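Local coordinates for inactive dihydroorotase-like domain (PDB 5NNL), which is an inactive member of the dihydroorotase-like family, built as an alpha/beta barrel with a sheet joining strands from both ends of the chain, at residues R2-G8 with T281-D287; A80-A85 with Q114-H118; A132-A138 with D161-I165; L225-K231 with V297-F301; P244-T248 with V305-V309. All coordinates share one frame. Residue numbers count along the deposited sequence, not the author numbering.

Contacts 1 and 5 lie together and share the antiparallel part of the sheet: strands 281-291 and 305-315 are neighbours in it. Contact 1, partly buried, is mainly backbone pairing closed by a salt bridge, whereas contact 5 is the buried one, a helix set across a strand by apolar packing and a single threonine bridge. Contacts 2 and 3 belong to successive beta-alpha units on the far side of the chain's centre from contact 1; each is partly buried and held by one direct hydrogen bond, donated by a histidine ring in one and accepted by an aspartate in the other. Contact 4, also partly buried, relies on apolar and CH-pi packing around a tryptophan, and touches contact 5.

Contact 1: residues R2-G8 with T281-D287; sequences RTIQLPG and TVEIELD
This is an antiparallel strand pairing that joins the N-terminal strand to a strand some 270 residues later, after the barrel helices, consistent with the small beta domain of dihydroorotase-like proteins. Strands 3-7 and 281-285 are extended, their axes 4.6 Å apart at closest and at 156°. Ile4 opposes Ile284 and Leu6 opposes Val282 as hydrogen-bonded pairs: Ile4 N to Ile284 O and Ile284 N to Ile4 O are both 3.0 Å, Leu6 N to Val282 O and Val282 N to Leu6 O both 2.7 Å. The side chains of these four share one face; the non-hydrogen-bonded pairs Thr3 with Glu285 and Gln5 with Glu283 share the opposite one. On the first face, Leu6 CD1 meets Ile284 CD1 at 3.5 Å, and Ile4, chi1 p, brings CG1 to 3.9 Å from Ile284 CB. As segment 281-287 turns its corner, Leu286 N bonds to Arg2 O at 2.9 Å; Arg2, chi1 m, makes a salt bridge, NE to Asp287 OD2 2.8 Å, with Leu286 CD2 over its guanidinium face. Strand 305-315 pairs with the edge of 281-285 away from strand 3-7, while Ile284 and Leu286 rest on helix 242-251, and Ile4 and Leu6 on helix 257-271.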
# COMPACT_ATOMS: atom_id res chain seq x y z
N ARG A 2 -22.44 -17.03 -2.42
CA ARG A 2 -22.06 -16.36 -1.19
C ARG A 2 -21.86 -14.87 -1.43
O ARG A 2 -21.15 -14.47 -2.35
CB ARG A 2 -20.78 -16.97 -0.62
CG ARG A 2 -20.99 -18.23 0.20
CD ARG A 2 -19.70 -18.69 0.85
NE ARG A 2 -18.87 -19.48 -0.06
CZ ARG A 2 -17.66 -19.93 0.22
NH1 ARG A 2 -16.99 -20.65 -0.67
NH2 ARG A 2 -17.09 -19.66 1.40
N THR A 3 -22.50 -14.05 -0.59
CA THR A 3 -22.33 -12.60 -0.59
C THR A 3 -21.89 -12.14 0.79
O THR A 3 -22.40 -12.63 1.80
CB THR A 3 -23.63 -11.89 -0.98
OG1 THR A 3 -23.94 -12.15 -2.35
CG2 THR A 3 -23.51 -10.38 -0.79
N ILE A 4 -20.95 -11.20 0.82
CA ILE A 4 -20.45 -10.63 2.07
C ILE A 4 -20.46 -9.11 1.95
O ILE A 4 -20.21 -8.55 0.88
CB ILE A 4 -19.03 -11.15 2.41
CG1 ILE A 4 -18.04 -10.77 1.30
CG2 ILE A 4 -19.07 -12.66 2.62
CD1 ILE A 4 -16.59 -11.09 1.63
N GLN A 5 -20.78 -8.45 3.06
CA GLN A 5 -20.78 -6.99 3.14
C GLN A 5 -19.55 -6.55 3.92
O GLN A 5 -19.37 -6.94 5.08
CB GLN A 5 -22.06 -6.48 3.81
CG GLN A 5 -23.24 -6.32 2.86
CD GLN A 5 -24.58 -6.38 3.59
OE1 GLN A 5 -24.88 -5.53 4.43
NE2 GLN A 5 -25.38 -7.38 3.27
N LEU A 6 -18.71 -5.74 3.28
CA LEU A 6 -17.52 -5.21 3.92
C LEU A 6 -17.59 -3.69 3.97
O LEU A 6 -18.24 -3.07 3.13
CB LEU A 6 -16.26 -5.64 3.17
CG LEU A 6 -15.93 -7.13 3.17
CD1 LEU A 6 -14.71 -7.41 2.30
CD2 LEU A 6 -15.68 -7.62 4.58
N PRO A 7 -16.92 -3.07 4.94
CA PRO A 7 -16.75 -1.62 4.89
C PRO A 7 -15.79 -1.24 3.78
O PRO A 7 -15.10 -2.09 3.20
CB PRO A 7 -16.18 -1.28 6.27
CG PRO A 7 -15.44 -2.51 6.67
CD PRO A 7 -16.19 -3.67 6.07
N GLY A 8 -15.75 0.05 3.48
CA GLY A 8 -14.77 0.55 2.53
C GLY A 8 -13.38 0.11 2.92
O GLY A 8 -13.01 0.18 4.10
N THR A 281 -19.22 1.43 1.61
CA THR A 281 -19.52 0.02 1.76
C THR A 281 -19.11 -0.73 0.49
O THR A 281 -19.06 -0.15 -0.60
CB THR A 281 -21.01 -0.23 2.04
OG1 THR A 281 -21.79 0.10 0.88
CG2 THR A 281 -21.48 0.62 3.22
N VAL A 282 -18.81 -2.01 0.66
CA VAL A 282 -18.43 -2.90 -0.43
C VAL A 282 -19.23 -4.19 -0.31
O VAL A 282 -19.19 -4.86 0.73
CB VAL A 282 -16.92 -3.22 -0.41
CG1 VAL A 282 -16.54 -4.11 -1.59
CG2 VAL A 282 -16.10 -1.96 -0.42
N GLU A 283 -19.94 -4.54 -1.38
CA GLU A 283 -20.67 -5.80 -1.47
C GLU A 283 -19.97 -6.70 -2.47
O GLU A 283 -19.74 -6.29 -3.62
CB GLU A 283 -22.13 -5.57 -1.88
CG GLU A 283 -22.97 -6.85 -1.89
CD GLU A 283 -24.42 -6.60 -2.26
OE1 GLU A 283 -24.67 -5.66 -3.05
OE2 GLU A 283 -25.30 -7.35 -1.78
N ILE A 284 -19.66 -7.92 -2.05
CA ILE A 284 -18.81 -8.83 -2.82
C ILE A 284 -19.54 -10.15 -3.00
O ILE A 284 -20.02 -10.75 -2.03
CB ILE A 284 -17.46 -9.05 -2.12
CG1 ILE A 284 -16.64 -7.75 -2.18
CG2 ILE A 284 -16.67 -10.17 -2.78
CD1 ILE A 284 -15.81 -7.53 -0.97
N GLU A 285 -19.61 -10.61 -4.25
CA GLU A 285 -20.06 -11.97 -4.57
C GLU A 285 -18.82 -12.85 -4.48
O GLU A 285 -18.04 -12.98 -5.42
CB GLU A 285 -20.72 -12.00 -5.94
CG GLU A 285 -22.05 -11.23 -5.96
CD GLU A 285 -22.46 -10.72 -7.34
OE1 GLU A 285 -23.68 -10.69 -7.62
OE2 GLU A 285 -21.58 -10.34 -8.13
N LEU A 286 -18.64 -13.46 -3.30
CA LEU A 286 -17.39 -14.15 -2.99
C LEU A 286 -17.16 -15.36 -3.89
O LEU A 286 -16.01 -15.71 -4.18
CB LEU A 286 -17.41 -14.58 -1.52
CG LEU A 286 -16.27 -15.45 -1.01
CD1 LEU A 286 -14.93 -14.74 -1.19
CD2 LEU A 286 -16.50 -15.79 0.45
N ASP A 287 -18.24 -16.00 -4.36
CA ASP A 287 -18.15 -17.23 -5.13
C ASP A 287 -18.22 -17.03 -6.63
O ASP A 287 -18.04 -17.99 -7.38
CB ASP A 287 -19.26 -18.20 -4.71
CG ASP A 287 -18.88 -19.06 -3.53
OD1 ASP A 287 -17.70 -19.48 -3.45
OD2 ASP A 287 -19.76 -19.32 -2.68

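Contact 2: residues A80-A85 with Q114-H118; sequences ATSDNA and QVEAH
Residues 80-85 form an irregular loop, extended at Ala80 and Thr81 and turning at Ser82 (phi/psi -71/-37), whereas 114-118 is a regular helical turn. The two come closest at Ala85 and His118, CA to CA 4.8 Å, and at Ser82 and Gln114, 5.7 Å between CA atoms. His118, chi1 m and chi2 -92°, sends its ring into the loop and is clasped there. Its NE2 donates to Thr81 O at 2.7 Å with an angle of 161°, Ala80 CB lies over one face 3.6 Å from the ring centroid, and Ala85 CB over the opposite face at 3.7 Å, two CH-pi contacts near the ring normal. ND1, buried, has no partner in the model. Ala85 CB also packs on Ala117 CB at 4.1 Å. Gln114 OE1 approaches Ser82 CB to 3.3 Å while its NE2 bonds to Ser106 O. The loop, which follows strand 73-79 of the barrel, thus meets helix 111-121 of the next beta-alpha unit, with Leu98 of strand 98-100 against both Ala80 and His118.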
# COMPACT_ATOMS: atom_id res chain seq x y z
N ALA A 80 11.82 10.59 3.33
CA ALA A 80 12.98 11.08 4.04
C ALA A 80 14.21 11.02 3.14
O ALA A 80 14.34 10.15 2.28
CB ALA A 80 13.22 10.25 5.30
N THR A 81 15.12 11.97 3.36
CA THR A 81 16.40 12.00 2.67
C THR A 81 17.47 12.34 3.70
O THR A 81 17.21 12.36 4.91
CB THR A 81 16.41 12.99 1.50
OG1 THR A 81 16.37 14.34 2.00
CG2 THR A 81 15.22 12.76 0.57
N SER A 82 18.68 12.61 3.21
CA SER A 82 19.82 12.86 4.10
C SER A 82 19.69 14.20 4.82
O SER A 82 20.08 14.31 5.99
CB SER A 82 21.12 12.82 3.29
OG SER A 82 20.88 12.99 1.90
N ASP A 83 19.16 15.22 4.15
CA ASP A 83 19.07 16.57 4.70
C ASP A 83 17.62 17.07 4.78
O ASP A 83 17.39 18.28 4.81
CB ASP A 83 19.91 17.54 3.86
CG ASP A 83 19.73 17.32 2.37
OD1 ASP A 83 20.75 17.24 1.65
OD2 ASP A 83 18.57 17.20 1.92
N ASN A 84 16.66 16.15 4.83
CA ASN A 84 15.24 16.47 4.76
C ASN A 84 14.61 16.79 6.11
O ASN A 84 13.66 17.58 6.17
CB ASN A 84 14.46 15.30 4.16
CG ASN A 84 13.96 15.58 2.75
OD1 ASN A 84 14.62 16.27 1.98
ND2 ASN A 84 12.80 15.03 2.42
N ALA A 85 15.11 16.19 7.19
CA ALA A 85 14.36 16.14 8.45
C ALA A 85 13.79 17.49 8.85
O ALA A 85 12.77 17.56 9.54
CB ALA A 85 15.27 15.61 9.57
N GLN A 114 21.49 9.70 10.09
CA GLN A 114 20.55 10.39 9.22
C GLN A 114 19.11 10.03 9.56
O GLN A 114 18.24 10.90 9.58
CB GLN A 114 20.84 10.06 7.75
CG GLN A 114 22.27 10.32 7.32
CD GLN A 114 22.56 9.79 5.93
OE1 GLN A 114 21.88 10.14 4.97
NE2 GLN A 114 23.56 8.92 5.83
N VAL A 115 18.85 8.75 9.83
CA VAL A 115 17.50 8.34 10.20
C VAL A 115 17.15 8.87 11.59
O VAL A 115 16.01 9.26 11.84
CB VAL A 115 17.38 6.81 10.12
CG1 VAL A 115 16.03 6.33 10.68
CG2 VAL A 115 17.54 6.34 8.68
N GLU A 116 18.13 8.91 12.50
CA GLU A 116 17.87 9.43 13.84
C GLU A 116 17.38 10.86 13.79
O GLU A 116 16.54 11.26 14.60
CB GLU A 116 19.15 9.32 14.69
CG GLU A 116 19.11 10.09 16.01
CD GLU A 116 18.08 9.56 16.99
OE1 GLU A 116 17.55 8.45 16.76
OE2 GLU A 116 17.81 10.23 18.01
N ALA A 117 17.89 11.66 12.85
CA ALA A 117 17.47 13.05 12.74
C ALA A 117 15.96 13.15 12.51
O ALA A 117 15.26 13.90 13.19
CB ALA A 117 18.24 13.75 11.62
N HIS A 118 15.44 12.36 11.56
CA HIS A 118 14.01 12.35 11.31
C HIS A 118 13.24 11.88 12.54
O HIS A 118 12.20 12.46 12.89
CB HIS A 118 13.69 11.45 10.11
CG HIS A 118 14.29 11.94 8.83
ND1 HIS A 118 13.61 12.76 7.96
CD2 HIS A 118 15.50 11.71 8.26
CE1 HIS A 118 14.38 13.02 6.91
NE2 HIS A 118 15.53 12.39 7.07

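Contact 3: residues A132-A138 with D161-I165; sequences ARTTDLA and DIKLI
Asp161 ties the start of one helix to the next, and both of its carboxylate oxygens are used. Helices 134-138 and 161-165 run nearly parallel, at 18° with axes 10.7 Å apart at closest, CA of Thr134 lying 6.2 Å from CA of Asp161. Asp161, chi1 m and chi2 near 0°, presents OD1 to Thr134 N at 3.1 Å (151°). Asp161 OD2 accepts from a water at 2.6 Å. That water also donates to Ala132 O (3.0 Å) and accepts from Arg133 NH2 (2.7 Å), so one solvent site satisfies a carbonyl, a guanidinium nitrogen and the carboxylate together. Arg133 NH2 binds Ser154 O as well, and its NE stands 4.5 Å from Asp161 OD2, beyond a salt bridge. Arg133 O takes Leu137 N at 2.9 Å and Asp161 N is paired with Thr158 OG1. Apolar packing fills the space beyond: Leu137, chi1 t and chi2 p, places CD2 4.1 Å from Leu164 CD2 and 4.4 Å from Ile165 CD1, while Ala138 CB is 4.1 Å from Leu164 CD2. Such side-by-side helices, following parallel strands 128-130 and 151-153, are characteristic of consecutive beta-alpha units in an alpha/beta barrel.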
# COMPACT_ATOMS: atom_id res chain seq x y z
N ALA A 132 12.94 -0.81 4.78
CA ALA A 132 14.28 -1.29 5.10
C ALA A 132 14.31 -2.81 5.18
O ALA A 132 13.32 -3.46 5.52
CB ALA A 132 14.74 -0.69 6.43
N ARG A 133 15.47 -3.37 4.85
CA ARG A 133 15.71 -4.81 4.93
C ARG A 133 16.94 -5.08 5.79
O ARG A 133 17.75 -4.19 6.05
CB ARG A 133 15.94 -5.44 3.55
CG ARG A 133 14.99 -5.00 2.46
CD ARG A 133 13.55 -5.33 2.80
NE ARG A 133 12.66 -4.90 1.73
CZ ARG A 133 11.37 -4.59 1.89
NH1 ARG A 133 10.66 -4.22 0.84
NH2 ARG A 133 10.80 -4.63 3.09
N THR A 134 17.04 -6.34 6.22
CA THR A 134 18.20 -6.86 6.95
C THR A 134 18.78 -5.84 7.93
O THR A 134 18.10 -5.43 8.88
CB THR A 134 19.28 -7.32 5.97
OG1 THR A 134 19.86 -6.19 5.30
CG2 THR A 134 18.69 -8.27 4.93
N THR A 135 20.03 -5.43 7.72
CA THR A 135 20.70 -4.60 8.71
C THR A 135 20.10 -3.20 8.77
O THR A 135 20.05 -2.60 9.85
CB THR A 135 22.20 -4.54 8.43
OG1 THR A 135 22.42 -4.33 7.03
CG2 THR A 135 22.85 -5.85 8.84
N ASP A 136 19.65 -2.65 7.64
CA ASP A 136 18.91 -1.39 7.68
C ASP A 136 17.63 -1.55 8.50
O ASP A 136 17.29 -0.66 9.29
CB ASP A 136 18.56 -0.92 6.27
CG ASP A 136 19.78 -0.56 5.45
OD1 ASP A 136 20.85 -0.30 6.04
OD2 ASP A 136 19.66 -0.53 4.21
N LEU A 137 16.92 -2.66 8.31
CA LEU A 137 15.70 -2.91 9.08
C LEU A 137 16.00 -2.97 10.57
O LEU A 137 15.32 -2.31 11.37
CB LEU A 137 15.05 -4.22 8.62
CG LEU A 137 13.83 -4.69 9.41
CD1 LEU A 137 12.75 -3.61 9.43
CD2 LEU A 137 13.28 -5.98 8.83
N ALA A 138 17.00 -3.76 10.97
CA ALA A 138 17.35 -3.83 12.38
C ALA A 138 17.76 -2.46 12.92
O ALA A 138 17.52 -2.16 14.09
CB ALA A 138 18.47 -4.85 12.59
N ASP A 161 13.50 -11.34 7.21
CA ASP A 161 12.92 -10.11 7.72
C ASP A 161 11.66 -10.38 8.54
O ASP A 161 11.47 -9.78 9.61
CB ASP A 161 12.62 -9.14 6.57
CG ASP A 161 13.86 -8.40 6.07
OD1 ASP A 161 14.96 -8.62 6.63
OD2 ASP A 161 13.74 -7.60 5.12
N ILE A 162 10.80 -11.30 8.09
CA ILE A 162 9.57 -11.53 8.84
C ILE A 162 9.87 -12.18 10.18
O ILE A 162 9.15 -11.96 11.16
CB ILE A 162 8.56 -12.37 8.02
CG1 ILE A 162 7.14 -12.23 8.59
CG2 ILE A 162 8.95 -13.85 8.00
CD1 ILE A 162 6.55 -10.83 8.47
N LYS A 163 10.94 -12.97 10.26
CA LYS A 163 11.31 -13.58 11.54
C LYS A 163 11.92 -12.56 12.50
O LYS A 163 11.71 -12.66 13.71
CB LYS A 163 12.29 -14.73 11.31
CG LYS A 163 11.63 -15.96 10.70
CD LYS A 163 12.51 -17.19 10.83
CE LYS A 163 12.57 -17.69 12.27
NZ LYS A 163 13.20 -19.03 12.36
N LEU A 164 12.66 -11.58 11.98
CA LEU A 164 13.15 -10.51 12.84
C LEU A 164 11.99 -9.68 13.37
O LEU A 164 11.99 -9.27 14.53
CB LEU A 164 14.14 -9.63 12.07
CG LEU A 164 14.67 -8.40 12.81
CD1 LEU A 164 15.45 -8.79 14.06
CD2 LEU A 164 15.52 -7.55 11.88
N ILE A 165 10.98 -9.42 12.53
CA ILE A 165 9.81 -8.69 12.98
C ILE A 165 9.06 -9.49 14.04
O ILE A 165 8.61 -8.93 15.05
CB ILE A 165 8.91 -8.33 11.78
CG1 ILE A 165 9.60 -7.27 10.91
CG2 ILE A 165 7.54 -7.83 12.23
CD1 ILE A 165 9.09 -7.19 9.49
O HOH W 1 11.73 -5.98 5.26

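Contact 4: residues L225-K231 with V297-F301; sequences LAHFLKK and VWSPF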
# COMPACT_ATOMS: atom_id res chain seq x y z
N LEU A 225 6.96 -5.00 -11.39
CA LEU A 225 6.95 -6.23 -12.18
C LEU A 225 6.63 -5.94 -13.64
O LEU A 225 7.32 -6.42 -14.54
CB LEU A 225 5.93 -7.21 -11.59
CG LEU A 225 5.77 -8.57 -12.28
CD1 LEU A 225 6.96 -9.46 -12.02
CD2 LEU A 225 4.48 -9.23 -11.82
N ALA A 226 5.56 -5.19 -13.89
CA ALA A 226 5.18 -4.89 -15.27
C ALA A 226 6.29 -4.16 -16.01
O ALA A 226 6.56 -4.44 -17.18
CB ALA A 226 3.89 -4.07 -15.29
N HIS A 227 6.94 -3.20 -15.34
CA HIS A 227 8.02 -2.45 -15.97
C HIS A 227 9.20 -3.37 -16.30
O HIS A 227 9.75 -3.31 -17.40
CB HIS A 227 8.46 -1.31 -15.06
CG HIS A 227 9.47 -0.39 -15.67
ND1 HIS A 227 9.63 -0.26 -17.04
CD2 HIS A 227 10.38 0.44 -15.11
CE1 HIS A 227 10.59 0.61 -17.28
NE2 HIS A 227 11.06 1.05 -16.13
N PHE A 228 9.58 -4.23 -15.35
CA PHE A 228 10.69 -5.15 -15.59
C PHE A 228 10.40 -6.11 -16.74
O PHE A 228 11.33 -6.57 -17.41
CB PHE A 228 10.99 -5.94 -14.32
CG PHE A 228 12.17 -6.86 -14.44
CD1 PHE A 228 13.44 -6.42 -14.13
CD2 PHE A 228 12.00 -8.17 -14.86
CE1 PHE A 228 14.52 -7.26 -14.24
CE2 PHE A 228 13.08 -9.02 -14.97
CZ PHE A 228 14.34 -8.57 -14.66
N LEU A 229 9.13 -6.43 -16.97
CA LEU A 229 8.74 -7.30 -18.08
C LEU A 229 8.38 -6.53 -19.34
O LEU A 229 8.04 -7.15 -20.36
CB LEU A 229 7.56 -8.19 -17.66
CG LEU A 229 7.81 -9.21 -16.54
CD1 LEU A 229 6.54 -10.02 -16.27
CD2 LEU A 229 8.97 -10.13 -16.86
N LYS A 230 8.42 -5.20 -19.31
CA LYS A 230 8.25 -4.36 -20.49
C LYS A 230 6.84 -4.51 -21.08
O LYS A 230 6.66 -4.87 -22.25
CB LYS A 230 9.33 -4.68 -21.54
CG LYS A 230 10.75 -4.56 -21.01
CD LYS A 230 11.66 -3.82 -21.99
CE LYS A 230 13.02 -3.52 -21.37
NZ LYS A 230 13.92 -2.77 -22.30
N LYS A 231 5.85 -4.21 -20.25
CA LYS A 231 4.47 -4.06 -20.67
C LYS A 231 4.13 -2.58 -20.66
O LYS A 231 4.99 -1.73 -20.41
CB LYS A 231 3.53 -4.86 -19.76
CG LYS A 231 4.04 -6.23 -19.34
CD LYS A 231 3.85 -7.28 -20.42
CE LYS A 231 4.69 -8.51 -20.13
NZ LYS A 231 4.28 -9.70 -20.94
N VAL A 297 -6.02 -3.67 -18.22
CA VAL A 297 -4.73 -3.49 -17.58
C VAL A 297 -3.99 -4.82 -17.61
O VAL A 297 -4.59 -5.89 -17.47
CB VAL A 297 -4.90 -2.99 -16.13
CG1 VAL A 297 -3.60 -2.39 -15.61
CG2 VAL A 297 -6.04 -1.98 -16.03
N TRP A 298 -2.67 -4.75 -17.81
CA TRP A 298 -1.87 -5.97 -17.78
C TRP A 298 -1.93 -6.60 -16.40
O TRP A 298 -1.99 -5.91 -15.38
CB TRP A 298 -0.42 -5.67 -18.15
CG TRP A 298 0.45 -6.89 -18.01
CD1 TRP A 298 0.61 -7.89 -18.93
CD2 TRP A 298 1.27 -7.24 -16.88
NE1 TRP A 298 1.48 -8.84 -18.44
CE2 TRP A 298 1.89 -8.47 -17.19
CE3 TRP A 298 1.53 -6.64 -15.65
CZ2 TRP A 298 2.76 -9.10 -16.31
CZ3 TRP A 298 2.40 -7.27 -14.77
CH2 TRP A 298 3.00 -8.49 -15.11
N SER A 299 -1.91 -7.93 -16.37
CA SER A 299 -1.91 -8.67 -15.13
C SER A 299 -1.12 -9.95 -15.33
O SER A 299 -1.27 -10.59 -16.39
CB SER A 299 -3.33 -9.00 -14.66
OG SER A 299 -3.31 -9.91 -13.57
N PRO A 300 -0.29 -10.36 -14.37
CA PRO A 300 0.35 -11.68 -14.48
C PRO A 300 -0.63 -12.83 -14.41
O PRO A 300 -0.22 -13.98 -14.64
CB PRO A 300 1.31 -11.70 -13.28
CG PRO A 300 0.74 -10.73 -12.31
CD PRO A 300 0.10 -9.66 -13.13
N PHE A 301 -1.90 -12.57 -14.11
CA PHE A 301 -2.93 -13.60 -14.06
C PHE A 301 -3.94 -13.46 -15.19
O PHE A 301 -5.01 -14.09 -15.12
CB PHE A 301 -3.64 -13.54 -12.70
CG PHE A 301 -2.72 -13.70 -11.53
CD1 PHE A 301 -2.31 -14.96 -11.13
CD2 PHE A 301 -2.28 -12.60 -10.83
CE1 PHE A 301 -1.46 -15.11 -10.05
CE2 PHE A 301 -1.43 -12.74 -9.75
CZ PHE A 301 -1.02 -14.00 -9.36
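The aliphatic stem of a lysine stacks on one face of an indole ring: Lys231 CG sits 3.6 Å from the centroid of the five-membered ring of Trp298 and only 3° off its normal, a CH-pi contact almost exactly over the face, with Lys231 CD 3.5 Å from Trp298 NE1. The lysine reaches this position through a Schellman motif that ends helix 221-228. Lys230 takes positive phi (64/58), Lys231 N returns to Ala226 O at 3.2 Å, and Lys230 N to His227 O at 3.0 Å, so the chain leaves the helix axis and the CA-to-CB bond of Lys231 points toward the tryptophan segment. Apolar side chains complete the packing around the indole. Ala226 CB approaches Trp298 CE3 at 3.5 Å, Leu229 CD1 comes within 3.9 Å of Trp298 CZ2, and Leu225 CD2 meets the ring edge at CH2, 3.7 Å away, while also touching Pro300 CG at 4.1 Å. The contact therefore packs the helix end on the loop between strands 281-291 and 305-315, with Tyr182 of helix 181-185 against Pro300. Past Trp298 the loop tightens into an ST turn, Ser299 OG, itself bonded to Asp241 OD2, accepting from Phe301 N at 3.1 Å.

Contact 5: residues P244-T248 with V305-V309; sequences PLLLT and VLKGV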
# COMPACT_ATOMS: atom_id res chain seq x y z
N PRO A 244 -9.43 -10.08 -5.30
CA PRO A 244 -9.83 -11.40 -5.81
C PRO A 244 -8.81 -12.49 -5.54
O PRO A 244 -9.19 -13.61 -5.20
CB PRO A 244 -10.03 -11.16 -7.31
CG PRO A 244 -10.33 -9.72 -7.42
CD PRO A 244 -9.58 -9.03 -6.33
N LEU A 245 -7.51 -12.18 -5.70
CA LEU A 245 -6.48 -13.14 -5.33
C LEU A 245 -6.65 -13.60 -3.89
O LEU A 245 -6.55 -14.79 -3.58
CB LEU A 245 -5.09 -12.52 -5.53
CG LEU A 245 -4.57 -12.40 -6.97
CD1 LEU A 245 -3.36 -11.48 -7.02
CD2 LEU A 245 -4.23 -13.77 -7.53
N LEU A 246 -6.94 -12.65 -2.99
CA LEU A 246 -7.16 -13.00 -1.59
C LEU A 246 -8.44 -13.80 -1.41
O LEU A 246 -8.47 -14.80 -0.69
CB LEU A 246 -7.20 -11.74 -0.74
CG LEU A 246 -5.91 -10.92 -0.69
CD1 LEU A 246 -6.19 -9.55 -0.09
CD2 LEU A 246 -4.85 -11.66 0.11
N LEU A 247 -9.52 -13.36 -2.06
CA LEU A 247 -10.79 -14.05 -1.92
C LEU A 247 -10.75 -15.43 -2.56
O LEU A 247 -11.44 -16.35 -2.10
CB LEU A 247 -11.92 -13.21 -2.51
CG LEU A 247 -12.09 -11.83 -1.87
CD1 LEU A 247 -13.20 -11.07 -2.55
CD2 LEU A 247 -12.37 -11.94 -0.37
N THR A 248 -9.96 -15.60 -3.62
CA THR A 248 -9.74 -16.93 -4.16
C THR A 248 -9.07 -17.83 -3.13
O THR A 248 -9.40 -19.02 -3.03
CB THR A 248 -8.90 -16.83 -5.44
OG1 THR A 248 -9.56 -15.98 -6.38
CG2 THR A 248 -8.69 -18.21 -6.07
N VAL A 305 -8.73 -17.57 -13.97
CA VAL A 305 -10.06 -17.41 -13.40
C VAL A 305 -9.92 -17.30 -11.89
O VAL A 305 -9.39 -18.20 -11.23
CB VAL A 305 -10.98 -18.58 -13.78
CG1 VAL A 305 -12.32 -18.47 -13.07
CG2 VAL A 305 -11.17 -18.62 -15.28
N LEU A 306 -10.41 -16.19 -11.34
CA LEU A 306 -10.42 -15.96 -9.91
C LEU A 306 -11.87 -15.88 -9.42
O LEU A 306 -12.82 -15.88 -10.21
CB LEU A 306 -9.66 -14.68 -9.55
CG LEU A 306 -8.21 -14.61 -10.05
CD1 LEU A 306 -7.62 -13.23 -9.81
CD2 LEU A 306 -7.36 -15.68 -9.39
N LYS A 307 -12.03 -15.80 -8.10
CA LYS A 307 -13.33 -15.61 -7.48
C LYS A 307 -13.34 -14.32 -6.67
O LYS A 307 -12.32 -13.92 -6.10
CB LYS A 307 -13.70 -16.80 -6.59
CG LYS A 307 -13.74 -18.12 -7.35
CD LYS A 307 -14.85 -19.03 -6.87
CE LYS A 307 -14.88 -20.31 -7.70
NZ LYS A 307 -16.08 -21.16 -7.44
N GLY A 308 -14.51 -13.69 -6.62
CA GLY A 308 -14.66 -12.45 -5.88
C GLY A 308 -14.95 -11.27 -6.78
O GLY A 308 -14.03 -10.60 -7.25
N VAL A 309 -16.23 -11.01 -7.02
CA VAL A 309 -16.67 -9.89 -7.84
C VAL A 309 -17.16 -8.78 -6.93
O VAL A 309 -17.92 -9.03 -5.99
CB VAL A 309 -17.76 -10.32 -8.84
CG1 VAL A 309 -18.43 -9.11 -9.49
CG2 VAL A 309 -17.16 -11.22 -9.91
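Polar interactions are concentrated on Thr248. Its OG1 donates to Pro244 O at 2.7 Å within the helix and accepts from Lys307 N at 3.0 Å, with a nearly straight N-H...O angle of 177°, so a single hydroxyl links the helical turn to the strand backbone. Pro244 O also receives Thr248 N at 2.7 Å. Beside this, Pro244 CA makes a CA-H...O contact of 3.6 Å to Lys307 O.

Apolar packing surrounds Leu306, whose side chain points at the helix: its CD1 is 4.0 Å from Pro244 CB and its CD2 4.1 Å from Leu245 CD2. Leu245 continues the layer to Phe301, Tyr182 and Phe185.

Close backbone approach depends on Gly308, whose CA lies 4.9 Å from that of Pro244. Leu247 CD1 rests 3.9 Å from Gly308 CA, where a CB would clash with it, and the angles 114/91 by themselves call for glycine. Leu247 CB comes to 3.7 Å from Lys307 O.

In geometry, helix 244-248 lies almost square across strand 305-309, at 99° with axes 6.4 Å apart at closest. Leu247 also reaches Ile284 and Leu286 of the adjacent strand 281-291, so helix 242-251 spans both strands. A helix laid across two neighbouring strands of the antiparallel part of the sheet is consistent with the junction between the alpha/beta barrel and the smaller beta domain found in dihydroorotase-like folds.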